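Local coordinates for putative capsid protein of prophage (Escherichia coli CFT073, PDB 3BQW) that probably builds phage capsid shells as a major capsid protein of the E family, although its function has not been established directly, at residues 6-17 / 311-319. Sequence-based numbering, arbitrary orientation.
Sequences MALNTNQLFAYL and NMFYPKNWI
In T10 the first torsion (chi1 -82°) sets CG2 anti to the backbone N and leaves OG1 on the side facing P315, while in Y314 chi1 of -171° swings the ring forward along the strand, so that CE1 lies 3.8 Å from T10 CG2. One short side chain thus does two jobs. Its hydroxyl donates to P315 O across 2.6 Å, lying in the carbonyl plane with a C=O...O angle of 155°, and its methyl rests off-centre against the tyrosine ring. P315 meets the helix with both its carbonyl and its ring. P315 CD sits over one face of the F14 ring, 4.0 Å from the centroid, whereas P315 CG meets L13 CB at 3.6 Å and has the L17 CD2 methyl 3.8 Å away. F313 O and Y314 CD1 approach the F14 ring at its edge, so this phenyl is bounded by backbone as well as side chains. Further along, a water bridges the segments: it accepts from N317 N at 3.0 Å, donates to L8 O at 2.8 Å, and adds a weak bond to T10 OG1. Beyond it, I319 CD1 reaches the backbone of A7. A capping box between N9 and Q12 starts the helix, Q12 N giving its hydrogen to N9 OD1. L17 and F313 also touch I129 of helix 113-146. On the far side of the strand K316 forms a salt bridge with D300. Strand 314-319 pairs antiparallel with strand 327-338 along one edge; on the other, P315 O and N317 N are satisfied by T10 and the water. The principle illustrated is a capped N-terminal helix packing obliquely along the edge of an end strand of a sheet, here in a phage major capsid protein E family member.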
ATOM      1  N   MET A   6     -34.770   1.524   0.958  1.00 42.56           N
ATOM      2  CA  MET A   6     -34.376   0.771   2.151  1.00 42.42           C
ATOM      3  C   MET A   6     -32.853   0.557   2.160  1.00 40.74           C
ATOM      4  O   MET A   6     -32.259   0.294   1.119  1.00 40.42           O
ATOM      5  CB  MET A   6     -35.088  -0.588   2.186  1.00 43.28           C
ATOM      6  CG  MET A   6     -35.386  -1.108   3.606  1.00 45.70           C
ATOM      7  SD  MET A   6     -36.795  -0.268   4.404  1.00 52.32           S
ATOM      8  CE  MET A   6     -37.815   0.194   3.002  1.00 50.19           C
ATOM      9  N   ALA A   7     -32.237   0.667   3.334  1.00 39.17           N
ATOM     10  CA  ALA A   7     -30.782   0.527   3.459  1.00 38.45           C
ATOM     11  C   ALA A   7     -30.413  -0.944   3.312  1.00 37.09           C
ATOM     12  O   ALA A   7     -31.130  -1.801   3.799  1.00 37.02           O
ATOM     13  CB  ALA A   7     -30.282   1.092   4.807  1.00 38.13           C
ATOM     14  N   LEU A   8     -29.328  -1.227   2.598  1.00 35.85           N
ATOM     15  CA  LEU A   8     -28.858  -2.594   2.439  1.00 35.22           C
ATOM     16  C   LEU A   8     -28.222  -3.015   3.732  1.00 34.53           C
ATOM     17  O   LEU A   8     -27.528  -2.230   4.357  1.00 34.54           O
ATOM     18  CB  LEU A   8     -27.822  -2.712   1.319  1.00 35.25           C
ATOM     19  CG  LEU A   8     -28.269  -2.329  -0.099  1.00 35.68           C
ATOM     20  CD1 LEU A   8     -27.186  -2.720  -1.077  1.00 33.25           C
ATOM     21  CD2 LEU A   8     -29.625  -2.974  -0.434  1.00 33.84           C
ATOM     22  N   ASN A   9     -28.462  -4.251   4.142  1.00 33.95           N
ATOM     23  CA  ASN A   9     -27.782  -4.770   5.305  1.00 33.94           C
ATOM     24  C   ASN A   9     -26.397  -5.279   4.911  1.00 33.39           C
ATOM     25  O   ASN A   9     -26.040  -5.355   3.732  1.00 32.87           O
ATOM     26  CB  ASN A   9     -28.620  -5.833   6.029  1.00 34.32           C
ATOM     27  CG  ASN A   9     -28.909  -7.056   5.172  1.00 35.14           C
ATOM     28  OD1 ASN A   9     -28.007  -7.645   4.574  1.00 36.84           O
ATOM     29  ND2 ASN A   9     -30.182  -7.457   5.132  1.00 35.27           N
ATOM     30  N   THR A  10     -25.617  -5.624   5.913  1.00 33.16           N
ATOM     31  CA  THR A  10     -24.208  -5.815   5.699  1.00 33.24           C
ATOM     32  C   THR A  10     -23.884  -7.136   4.994  1.00 32.49           C
ATOM     33  O   THR A  10     -22.919  -7.198   4.256  1.00 32.03           O
ATOM     34  CB  THR A  10     -23.410  -5.476   6.991  1.00 34.13           C
ATOM     35  OG1 THR A  10     -23.227  -4.031   7.037  1.00 34.63           O
ATOM     36  CG2 THR A  10     -22.043  -6.175   7.017  1.00 32.85           C
ATOM     37  N   ASN A  11     -24.713  -8.160   5.148  1.00 32.33           N
ATOM     38  CA  ASN A  11     -24.590  -9.353   4.300  1.00 32.41           C
ATOM     39  C   ASN A  11     -24.710  -9.005   2.815  1.00 31.79           C
ATOM     40  O   ASN A  11     -24.023  -9.586   1.981  1.00 31.48           O
ATOM     41  CB  ASN A  11     -25.655 -10.391   4.640  1.00 32.81           C
ATOM     42  CG  ASN A  11     -25.460 -11.028   5.997  1.00 34.51           C
ATOM     43  OD1 ASN A  11     -24.390 -10.957   6.611  1.00 40.16           O
ATOM     44  ND2 ASN A  11     -26.506 -11.678   6.468  1.00 38.28           N
ATOM     45  N   GLN A  12     -25.586  -8.063   2.496  1.00 31.43           N
ATOM     46  CA  GLN A  12     -25.792  -7.626   1.106  1.00 31.93           C
ATOM     47  C   GLN A  12     -24.571  -6.887   0.577  1.00 30.74           C
ATOM     48  O   GLN A  12     -24.123  -7.103  -0.553  1.00 30.88           O
ATOM     49  CB  GLN A  12     -27.073  -6.779   0.999  1.00 31.43           C
ATOM     50  CG  GLN A  12     -28.345  -7.631   1.230  1.00 34.42           C
ATOM     51  CD  GLN A  12     -29.607  -6.832   1.627  1.00 35.09           C
ATOM     52  OE1 GLN A  12     -29.753  -5.648   1.311  1.00 40.31           O
ATOM     53  NE2 GLN A  12     -30.517  -7.497   2.315  1.00 38.90           N
ATOM     54  N   LEU A  13     -24.004  -6.038   1.418  1.00 30.15           N
ATOM     55  CA  LEU A  13     -22.765  -5.335   1.076  1.00 29.14           C
ATOM     56  C   LEU A  13     -21.550  -6.276   1.007  1.00 28.61           C
ATOM     57  O   LEU A  13     -20.710  -6.133   0.115  1.00 28.40           O
ATOM     58  CB  LEU A  13     -22.522  -4.200   2.072  1.00 29.54           C
ATOM     59  CG  LEU A  13     -23.655  -3.186   2.298  1.00 29.21           C
ATOM     60  CD1 LEU A  13     -23.306  -2.272   3.446  1.00 30.27           C
ATOM     61  CD2 LEU A  13     -23.963  -2.384   1.060  1.00 29.31           C
ATOM     62  N   PHE A  14     -21.442  -7.232   1.928  1.00 28.27           N
ATOM     63  CA  PHE A  14     -20.372  -8.249   1.859  1.00 29.15           C
ATOM     64  C   PHE A  14     -20.454  -9.137   0.611  1.00 29.60           C
ATOM     65  O   PHE A  14     -19.429  -9.562   0.089  1.00 29.99           O
ATOM     66  CB  PHE A  14     -20.362  -9.161   3.096  1.00 29.69           C
ATOM     67  CG  PHE A  14     -19.558  -8.624   4.252  1.00 29.42           C
ATOM     68  CD1 PHE A  14     -20.152  -8.383   5.472  1.00 29.94           C
ATOM     69  CD2 PHE A  14     -18.203  -8.361   4.106  1.00 30.13           C
ATOM     70  CE1 PHE A  14     -19.392  -7.883   6.538  1.00 30.62           C
ATOM     71  CE2 PHE A  14     -17.456  -7.864   5.148  1.00 29.90           C
ATOM     72  CZ  PHE A  14     -18.050  -7.627   6.365  1.00 30.68           C
ATOM     73  N   ALA A  15     -21.663  -9.417   0.147  1.00 29.99           N
ATOM     74  CA  ALA A  15     -21.876 -10.176  -1.097  1.00 30.69           C
ATOM     75  C   ALA A  15     -21.159  -9.520  -2.274  1.00 31.22           C
ATOM     76  O   ALA A  15     -20.608 -10.204  -3.124  1.00 31.74           O
ATOM     77  CB  ALA A  15     -23.390 -10.317  -1.398  1.00 29.84           C
ATOM     78  N   TYR A  16     -21.165  -8.192  -2.313  1.00 31.71           N
ATOM     79  CA  TYR A  16     -20.456  -7.464  -3.353  1.00 32.57           C
ATOM     80  C   TYR A  16     -18.947  -7.431  -3.094  1.00 33.45           C
ATOM     81  O   TYR A  16     -18.141  -7.698  -3.979  1.00 32.91           O
ATOM     82  CB  TYR A  16     -20.976  -6.039  -3.444  1.00 32.55           C
ATOM     83  CG  TYR A  16     -20.321  -5.290  -4.562  1.00 32.16           C
ATOM     84  CD1 TYR A  16     -20.605  -5.621  -5.895  1.00 33.25           C
ATOM     85  CD2 TYR A  16     -19.409  -4.284  -4.310  1.00 30.73           C
ATOM     86  CE1 TYR A  16     -19.996  -4.960  -6.935  1.00 33.64           C
ATOM     87  CE2 TYR A  16     -18.781  -3.618  -5.359  1.00 32.13           C
ATOM     88  CZ  TYR A  16     -19.078  -3.971  -6.662  1.00 31.51           C
ATOM     89  OH  TYR A  16     -18.499  -3.316  -7.699  1.00 32.49           O
ATOM     90  N   LEU A  17     -18.593  -7.089  -1.868  1.00 34.39           N
ATOM     91  CA  LEU A  17     -17.208  -6.975  -1.455  1.00 36.22           C
ATOM     92  C   LEU A  17     -16.447  -8.296  -1.697  1.00 37.90           C
ATOM     93  O   LEU A  17     -15.264  -8.294  -2.028  1.00 37.74           O
ATOM     94  CB  LEU A  17     -17.164  -6.548   0.024  1.00 35.63           C
ATOM     95  CG  LEU A  17     -15.981  -5.803   0.614  1.00 36.85           C
ATOM     96  CD1 LEU A  17     -15.514  -4.587  -0.264  1.00 37.04           C
ATOM     97  CD2 LEU A  17     -16.320  -5.370   2.045  1.00 36.17           C
ATOM     98  N   ASN A 311     -12.419  -8.724  10.833  1.00 27.93           N
ATOM     99  CA  ASN A 311     -12.652  -8.397   9.427  1.00 26.61           C
ATOM    100  C   ASN A 311     -11.637  -7.396   8.895  1.00 25.53           C
ATOM    101  O   ASN A 311     -11.287  -6.453   9.601  1.00 24.76           O
ATOM    102  CB  ASN A 311     -14.050  -7.763   9.288  1.00 27.11           C
ATOM    103  CG  ASN A 311     -15.106  -8.746   8.812  1.00 27.47           C
ATOM    104  OD1 ASN A 311     -14.898  -9.457   7.829  1.00 29.59           O
ATOM    105  ND2 ASN A 311     -16.242  -8.785   9.505  1.00 24.58           N
ATOM    106  N   MET A 312     -11.191  -7.585   7.650  1.00 24.72           N
ATOM    107  CA  MET A 312     -10.395  -6.576   6.952  1.00 24.23           C
ATOM    108  C   MET A 312     -11.235  -5.306   6.789  1.00 24.55           C
ATOM    109  O   MET A 312     -10.810  -4.202   7.142  1.00 23.38           O
ATOM    110  CB  MET A 312      -9.934  -7.070   5.585  1.00 24.36           C
ATOM    111  CG  MET A 312      -9.037  -8.335   5.591  1.00 24.86           C
ATOM    112  SD  MET A 312      -8.411  -8.713   3.938  1.00 22.68           S
ATOM    113  CE  MET A 312      -9.932  -9.136   3.129  1.00 30.33           C
ATOM    114  N   PHE A 313     -12.452  -5.503   6.293  1.00 25.50           N
ATOM    115  CA  PHE A 313     -13.385  -4.427   5.941  1.00 26.01           C
ATOM    116  C   PHE A 313     -14.742  -4.709   6.522  1.00 26.10           C
ATOM    117  O   PHE A 313     -15.160  -5.863   6.615  1.00 27.33           O
ATOM    118  CB  PHE A 313     -13.546  -4.314   4.413  1.00 26.74           C
ATOM    119  CG  PHE A 313     -12.244  -4.303   3.676  1.00 26.95           C
ATOM    120  CD1 PHE A 313     -11.330  -3.270   3.880  1.00 26.61           C
ATOM    121  CD2 PHE A 313     -11.931  -5.320   2.780  1.00 27.30           C
ATOM    122  CE1 PHE A 313     -10.104  -3.253   3.209  1.00 27.46           C
ATOM    123  CE2 PHE A 313     -10.717  -5.321   2.105  1.00 27.56           C
ATOM    124  CZ  PHE A 313      -9.796  -4.293   2.316  1.00 27.23           C
ATOM    125  N   TYR A 314     -15.441  -3.645   6.879  1.00 25.85           N
ATOM    126  CA  TYR A 314     -16.806  -3.740   7.347  1.00 25.80           C
ATOM    127  C   TYR A 314     -17.610  -2.576   6.759  1.00 25.51           C
ATOM    128  O   TYR A 314     -17.502  -1.445   7.225  1.00 23.91           O
ATOM    129  CB  TYR A 314     -16.859  -3.726   8.866  1.00 25.37           C
ATOM    130  CG  TYR A 314     -18.206  -4.027   9.404  1.00 26.15           C
ATOM    131  CD1 TYR A 314     -18.594  -5.345   9.654  1.00 26.64           C
ATOM    132  CD2 TYR A 314     -19.113  -3.001   9.673  1.00 24.87           C
ATOM    133  CE1 TYR A 314     -19.864  -5.620  10.135  1.00 26.39           C
ATOM    134  CE2 TYR A 314     -20.349  -3.270  10.167  1.00 25.46           C
ATOM    135  CZ  TYR A 314     -20.723  -4.575  10.394  1.00 25.78           C
ATOM    136  OH  TYR A 314     -21.966  -4.834  10.892  1.00 27.06           O
ATOM    137  N   PRO A 315     -18.396  -2.864   5.715  1.00 26.15           N
ATOM    138  CA  PRO A 315     -19.211  -1.880   5.031  1.00 26.63           C
ATOM    139  C   PRO A 315     -20.576  -1.695   5.675  1.00 26.85           C
ATOM    140  O   PRO A 315     -21.147  -2.641   6.227  1.00 27.47           O
ATOM    141  CB  PRO A 315     -19.314  -2.461   3.624  1.00 27.04           C
ATOM    142  CG  PRO A 315     -19.376  -3.937   3.858  1.00 27.72           C
ATOM    143  CD  PRO A 315     -18.503  -4.187   5.076  1.00 26.87           C
ATOM    144  N   LYS A 316     -21.066  -0.459   5.654  1.00 26.93           N
ATOM    145  CA  LYS A 316     -22.360  -0.115   6.236  1.00 26.85           C
ATOM    146  C   LYS A 316     -23.067   0.777   5.258  1.00 25.97           C
ATOM    147  O   LYS A 316     -22.437   1.626   4.654  1.00 25.20           O
ATOM    148  CB  LYS A 316     -22.203   0.686   7.539  1.00 26.83           C
ATOM    149  CG  LYS A 316     -21.453  -0.002   8.661  1.00 28.19           C
ATOM    150  CD  LYS A 316     -21.227   0.946   9.870  1.00 28.02           C
ATOM    151  CE  LYS A 316     -22.519   1.244  10.670  1.00 29.03           C
ATOM    152  NZ  LYS A 316     -23.190   0.014  11.191  1.00 30.52           N
ATOM    153  N   ASN A 317     -24.375   0.596   5.119  1.00 25.86           N
ATOM    154  CA  ASN A 317     -25.216   1.521   4.348  1.00 26.01           C
ATOM    155  C   ASN A 317     -26.364   1.965   5.266  1.00 26.67           C
ATOM    156  O   ASN A 317     -26.947   1.136   5.954  1.00 25.97           O
ATOM    157  CB  ASN A 317     -25.731   0.832   3.076  1.00 25.13           C
ATOM    158  CG  ASN A 317     -26.736   1.695   2.265  1.00 25.39           C
ATOM    159  OD1 ASN A 317     -26.496   2.870   1.943  1.00 24.03           O
ATOM    160  ND2 ASN A 317     -27.835   1.084   1.896  1.00 21.13           N
ATOM    161  N   TRP A 318     -26.661   3.262   5.316  1.00 27.83           N
ATOM    162  CA  TRP A 318     -27.778   3.738   6.143  1.00 29.18           C
ATOM    163  C   TRP A 318     -28.351   5.023   5.582  1.00 30.54           C
ATOM    164  O   TRP A 318     -27.689   5.720   4.832  1.00 30.07           O
ATOM    165  CB  TRP A 318     -27.383   3.902   7.637  1.00 28.86           C
ATOM    166  CG  TRP A 318     -26.535   5.113   7.933  1.00 28.26           C
ATOM    167  CD1 TRP A 318     -26.965   6.338   8.364  1.00 28.18           C
ATOM    168  CD2 TRP A 318     -25.112   5.213   7.805  1.00 29.32           C
ATOM    169  NE1 TRP A 318     -25.898   7.198   8.500  1.00 28.71           N
ATOM    170  CE2 TRP A 318     -24.747   6.530   8.177  1.00 28.54           C
ATOM    171  CE3 TRP A 318     -24.107   4.317   7.416  1.00 29.51           C
ATOM    172  CZ2 TRP A 318     -23.429   6.971   8.159  1.00 28.86           C
ATOM    173  CZ3 TRP A 318     -22.788   4.765   7.396  1.00 28.65           C
ATOM    174  CH2 TRP A 318     -22.463   6.078   7.768  1.00 28.38           C
ATOM    175  N   ILE A 319     -29.614   5.277   5.933  1.00 32.95           N
ATOM    176  CA  ILE A 319     -30.378   6.459   5.523  1.00 34.90           C
ATOM    177  C   ILE A 319     -30.762   7.195   6.795  1.00 37.17           C
ATOM    178  O   ILE A 319     -31.368   6.614   7.689  1.00 36.67           O
ATOM    179  CB  ILE A 319     -31.678   6.092   4.774  1.00 34.89           C
ATOM    180  CG1 ILE A 319     -31.384   5.281   3.507  1.00 34.78           C
ATOM    181  CG2 ILE A 319     -32.468   7.349   4.427  1.00 34.43           C
ATOM    182  CD1 ILE A 319     -32.539   4.366   3.101  1.00 35.08           C
TER
HETATM  183  O   HOH W   1     -25.665  -1.836   6.406  1.00 20.66           O